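Local coordinates for protein glycosyltransferase (Streptomyces halstedii, PDB 3WAD) that is a two-domain glycosyltransferase of the GT-B fold, related to the erythromycin biosynthesis protein CIII family, at residues I128-A131 with L132-A135; L376-L379 with I380-S384. All blocks are in the same frame, centred on the assembly; numbering follows the deposited sequence.

Interaction 1: residues I128-A131 with L132-A135; sequences IWDA and LTYA
D130 sets CG anti to its own backbone N (chi1 162°), which brings OD2 beside T133 OG1, while T133 turns OG1 to the side opposite its carbonyl carbon (chi1 -56°), and the two side chains meet at about a right angle. The hydroxyl OG1 of T133 donates to D130 OD2 at 2.8 Å, on the anti side of the carboxylate. The backbone N of L132 reaches the same OD2 at 2.9 Å from the other face of the carboxylate plane, so two donors grip one buried oxygen. OD1 is held by H13, and T133 OG1 also meets the backbone N of F8; the carboxylate is thereby fixed at both oxygens. T133 N closes the type I turn on D130 O at 2.7 Å. Beside the turn, the six-membered ring of W129 directs its edge at the face of Y134, with centroids 4.8 Å apart and planes at 65°. CZ3 of W129 stands over the centre of the Y134 ring, and its CH2 comes 3.5 Å from Y134 CE2. A water donates to A131 O and to Y134 OH, and that hydroxyl is also hydrogen-bonded to V200 O, while W129 NE1 pairs with H147. The result is an Asx turn superimposed on a beta turn at the C-terminal end of strand 126-130, in the parallel sheet of the N-terminal, Rossmann-like half of a GT-B fold.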
loop_
_atom_site.group_PDB
_atom_site.type_symbol
_atom_site.label_atom_id
_atom_site.label_comp_id
_atom_site.label_asym_id
_atom_site.label_seq_id
_atom_site.Cartn_x
_atom_site.Cartn_y
_atom_site.Cartn_z
ATOM N N ILE B 128 -12.285 6.698 -10.477
ATOM C CA ILE B 128 -12.120 5.230 -10.861
ATOM C C ILE B 128 -13.107 4.465 -9.987
ATOM O O ILE B 128 -13.007 4.503 -8.757
ATOM C CB ILE B 128 -10.731 4.672 -10.648
ATOM C CG1 ILE B 128 -9.657 5.540 -11.416
ATOM C CG2 ILE B 128 -10.654 3.142 -11.053
ATOM C CD1 ILE B 128 -8.272 5.139 -11.140
ATOM N N TRP B 129 -14.115 3.859 -10.608
ATOM C CA TRP B 129 -15.148 3.195 -9.802
ATOM C C TRP B 129 -15.140 1.699 -10.105
ATOM O O TRP B 129 -15.221 1.273 -11.258
ATOM C CB TRP B 129 -16.509 3.736 -10.027
ATOM C CG TRP B 129 -16.975 3.990 -11.495
ATOM C CD1 TRP B 129 -16.487 4.966 -12.424
ATOM C CD2 TRP B 129 -18.011 3.271 -12.191
ATOM N NE1 TRP B 129 -17.241 4.906 -13.587
ATOM C CE2 TRP B 129 -18.152 3.874 -13.488
ATOM C CE3 TRP B 129 -18.924 2.263 -11.802
ATOM C CZ2 TRP B 129 -19.133 3.452 -14.405
ATOM C CZ3 TRP B 129 -19.886 1.851 -12.708
ATOM C CH2 TRP B 129 -19.989 2.460 -14.015
ATOM N N ASP B 130 -15.103 0.913 -9.046
ATOM C CA ASP B 130 -15.477 -0.516 -9.136
ATOM C C ASP B 130 -16.792 -0.708 -9.908
ATOM O O ASP B 130 -17.759 0.001 -9.644
ATOM C CB ASP B 130 -15.628 -1.049 -7.735
ATOM C CG ASP B 130 -16.443 -2.374 -7.696
ATOM O OD1 ASP B 130 -15.785 -3.399 -7.771
ATOM O OD2 ASP B 130 -17.709 -2.348 -7.584
ATOM N N ALA B 131 -16.818 -1.696 -10.825
ATOM C CA ALA B 131 -17.884 -1.789 -11.832
ATOM C C ALA B 131 -19.294 -1.982 -11.232
ATOM O O ALA B 131 -20.310 -1.762 -11.897
ATOM C CB ALA B 131 -17.552 -2.870 -12.863
ATOM N N LEU B 132 -19.351 -2.411 -9.974
ATOM C CA LEU B 132 -20.612 -2.579 -9.284
ATOM C C LEU B 132 -20.983 -1.372 -8.446
ATOM O O LEU B 132 -21.975 -1.441 -7.704
ATOM C CB LEU B 132 -20.552 -3.832 -8.389
ATOM C CG LEU B 132 -20.388 -5.141 -9.165
ATOM C CD1 LEU B 132 -20.708 -6.394 -8.258
ATOM C CD2 LEU B 132 -21.256 -5.197 -10.392
ATOM N N THR B 133 -20.171 -0.305 -8.485
ATOM C CA THR B 133 -20.397 0.801 -7.553
ATOM C C THR B 133 -20.932 2.110 -8.246
ATOM O O THR B 133 -20.157 3.041 -8.514
ATOM C CB THR B 133 -19.048 1.092 -6.746
ATOM O OG1 THR B 133 -18.622 -0.133 -6.100
ATOM C CG2 THR B 133 -19.324 2.143 -5.646
ATOM N N TYR B 134 -22.220 2.189 -8.470
ATOM C CA TYR B 134 -22.786 3.222 -9.368
ATOM C C TYR B 134 -22.930 4.627 -8.766
ATOM O O TYR B 134 -23.400 5.554 -9.438
ATOM C CB TYR B 134 -24.114 2.742 -10.021
ATOM C CG TYR B 134 -23.829 1.914 -11.273
ATOM C CD1 TYR B 134 -23.552 0.527 -11.199
ATOM C CD2 TYR B 134 -23.708 2.545 -12.518
ATOM C CE1 TYR B 134 -23.245 -0.199 -12.339
ATOM C CE2 TYR B 134 -23.423 1.836 -13.644
ATOM C CZ TYR B 134 -23.184 0.465 -13.558
ATOM O OH TYR B 134 -22.876 -0.185 -14.742
ATOM N N ALA B 135 -22.540 4.813 -7.516
ATOM C CA ALA B 135 -22.236 6.169 -7.081
ATOM C C ALA B 135 -21.060 6.868 -7.849
ATOM O O ALA B 135 -21.095 8.096 -8.113
ATOM C CB ALA B 135 -21.990 6.159 -5.556
HETATM O O HOH W 1 -20.536 -2.063 -14.588
#

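Interaction 2: residues L376-L379 with I380-S384; sequences LRRL and IAEPS
R378 and E382, four residues apart, form the ionic part of this contact. A bend at chi3 (55°) swings the arginine side chain round, so that the guanidinium presents its NE side to the carboxylate. R378 NE donates to E382 OE1 and R378 NH2 to E382 OE2, each at 2.7 Å and nearly straight; both oxygens are met on their syn sides. The two flat groups lie only 27° apart, so the grip is side-on, and the paired hydrogen bonds limit rotation of either group. E382 OE1 also lies against the aliphatic part of the arginine, 3.4 Å from R378 CG. Backbone bonds follow the same spacing: I380 N bonds to L376 O at 3.1 Å, A381 N to R377 O at 2.9 Å, and E382 N to R378 O at 2.7 Å. E382 is the first residue to leave helical geometry, and a water donates to both L379 O and E382 O, bridging two carbonyls at the helix end. The apolar part is slight: L376 CD1 and I380 CD1 approach to 4.4 Å, and both side chains rest on V248 and A316. L379 leans instead on F385 of the next helix. This is the last turn of an alpha helix, with an i to i+4 salt bridge on its outer side and leucine and isoleucine packed on the parallel sheet of the C-terminal, Rossmann-like half of the GT-B fold.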
loop_
_atom_site.group_PDB
_atom_site.type_symbol
_atom_site.label_atom_id
_atom_site.label_comp_id
_atom_site.label_asym_id
_atom_site.label_seq_id
_atom_site.Cartn_x
_atom_site.Cartn_y
_atom_site.Cartn_z
ATOM N N LEU B 376 -6.121 -34.069 -10.693
ATOM C CA LEU B 376 -4.938 -33.572 -10.011
ATOM C C LEU B 376 -3.694 -34.364 -10.362
ATOM O O LEU B 376 -2.610 -33.773 -10.588
ATOM C CB LEU B 376 -5.127 -33.538 -8.484
ATOM C CG LEU B 376 -4.039 -32.770 -7.689
ATOM C CD1 LEU B 376 -3.801 -31.398 -8.296
ATOM C CD2 LEU B 376 -4.387 -32.636 -6.218
ATOM N N ARG B 377 -3.850 -35.704 -10.427
ATOM C CA ARG B 377 -2.781 -36.572 -10.786
ATOM C C ARG B 377 -2.300 -36.243 -12.206
ATOM O O ARG B 377 -1.110 -36.242 -12.441
ATOM C CB ARG B 377 -3.220 -38.033 -10.630
ATOM C CG ARG B 377 -3.265 -38.498 -9.200
ATOM C CD ARG B 377 -3.306 -40.030 -9.138
ATOM N NE ARG B 377 -4.261 -40.589 -8.165
ATOM C CZ ARG B 377 -4.107 -41.769 -7.555
ATOM N NH1 ARG B 377 -3.016 -42.496 -7.744
ATOM N NH2 ARG B 377 -4.997 -42.217 -6.704
ATOM N N ARG B 378 -3.192 -35.956 -13.150
ATOM C CA ARG B 378 -2.751 -35.526 -14.490
ATOM C C ARG B 378 -1.961 -34.224 -14.535
ATOM O O ARG B 378 -0.913 -34.121 -15.197
ATOM C CB ARG B 378 -3.913 -35.438 -15.440
ATOM C CG ARG B 378 -4.579 -36.793 -15.661
ATOM C CD ARG B 378 -5.551 -36.673 -16.769
ATOM N NE ARG B 378 -4.865 -36.146 -17.950
ATOM C CZ ARG B 378 -5.451 -35.481 -18.936
ATOM N NH1 ARG B 378 -6.744 -35.187 -18.923
ATOM N NH2 ARG B 378 -4.718 -35.096 -19.948
ATOM N N LEU B 379 -2.448 -33.231 -13.802
ATOM C CA LEU B 379 -1.759 -31.919 -13.694
ATOM C C LEU B 379 -0.332 -32.049 -13.205
ATOM O O LEU B 379 0.579 -31.374 -13.730
ATOM C CB LEU B 379 -2.540 -31.009 -12.756
ATOM C CG LEU B 379 -3.918 -30.585 -13.250
ATOM C CD1 LEU B 379 -4.450 -29.503 -12.333
ATOM C CD2 LEU B 379 -3.797 -30.095 -14.668
ATOM N N ILE B 380 -0.164 -32.936 -12.226
ATOM C CA ILE B 380 1.110 -33.327 -11.613
ATOM C C ILE B 380 1.971 -34.091 -12.631
ATOM O O ILE B 380 3.183 -33.843 -12.724
ATOM C CB ILE B 380 0.876 -34.232 -10.304
ATOM C CG1 ILE B 380 0.782 -33.431 -9.017
ATOM C CG2 ILE B 380 2.047 -35.137 -10.027
ATOM C CD1 ILE B 380 0.409 -31.990 -9.217
ATOM N N ALA B 381 1.350 -34.993 -13.406
ATOM C CA ALA B 381 2.107 -35.979 -14.225
ATOM C C ALA B 381 2.404 -35.528 -15.644
ATOM O O ALA B 381 3.486 -35.783 -16.150
ATOM C CB ALA B 381 1.398 -37.320 -14.267
ATOM N N GLU B 382 1.449 -34.896 -16.306
ATOM C CA GLU B 382 1.677 -34.542 -17.698
ATOM C C GLU B 382 2.159 -33.112 -17.866
ATOM O O GLU B 382 1.396 -32.182 -17.647
ATOM C CB GLU B 382 0.396 -34.712 -18.463
ATOM C CG GLU B 382 -0.122 -36.121 -18.396
ATOM C CD GLU B 382 -1.569 -36.175 -18.734
ATOM O OE1 GLU B 382 -2.277 -36.946 -18.097
ATOM O OE2 GLU B 382 -2.029 -35.416 -19.605
ATOM N N PRO B 383 3.418 -32.939 -18.313
ATOM C CA PRO B 383 4.014 -31.599 -18.341
ATOM C C PRO B 383 3.421 -30.665 -19.387
ATOM O O PRO B 383 3.830 -29.534 -19.454
ATOM C CB PRO B 383 5.514 -31.863 -18.612
ATOM C CG PRO B 383 5.606 -33.306 -19.120
ATOM C CD PRO B 383 4.275 -33.990 -18.902
ATOM N N SER B 384 2.425 -31.103 -20.152
ATOM C CA SER B 384 1.765 -30.218 -21.057
ATOM C C SER B 384 1.018 -29.047 -20.310
ATOM O O SER B 384 1.069 -27.883 -20.738
ATOM C CB SER B 384 0.818 -31.014 -21.917
ATOM O OG SER B 384 -0.352 -31.328 -21.200
HETATM O O HOH W 2 2.155 -30.183 -15.663
#

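Overall arrangement
Interactions 1 and 2 belong to different halves of the protein, on opposite sides of the chain's centre, with centres about 40 Å and nearest atoms about 29 Å apart, and share no secondary-structure element. Interaction 1 is buried, at the end of a central strand of the seven-stranded sheet; a carboxylate there is satisfied by neutral donors and a histidine, beside a T-shaped aromatic pair. Interaction 2 is partly exposed, at the end of a helix flanking the six-stranded sheet, and relies on paired opposite charges and the regular bonds of the helix. Each has one bridging water.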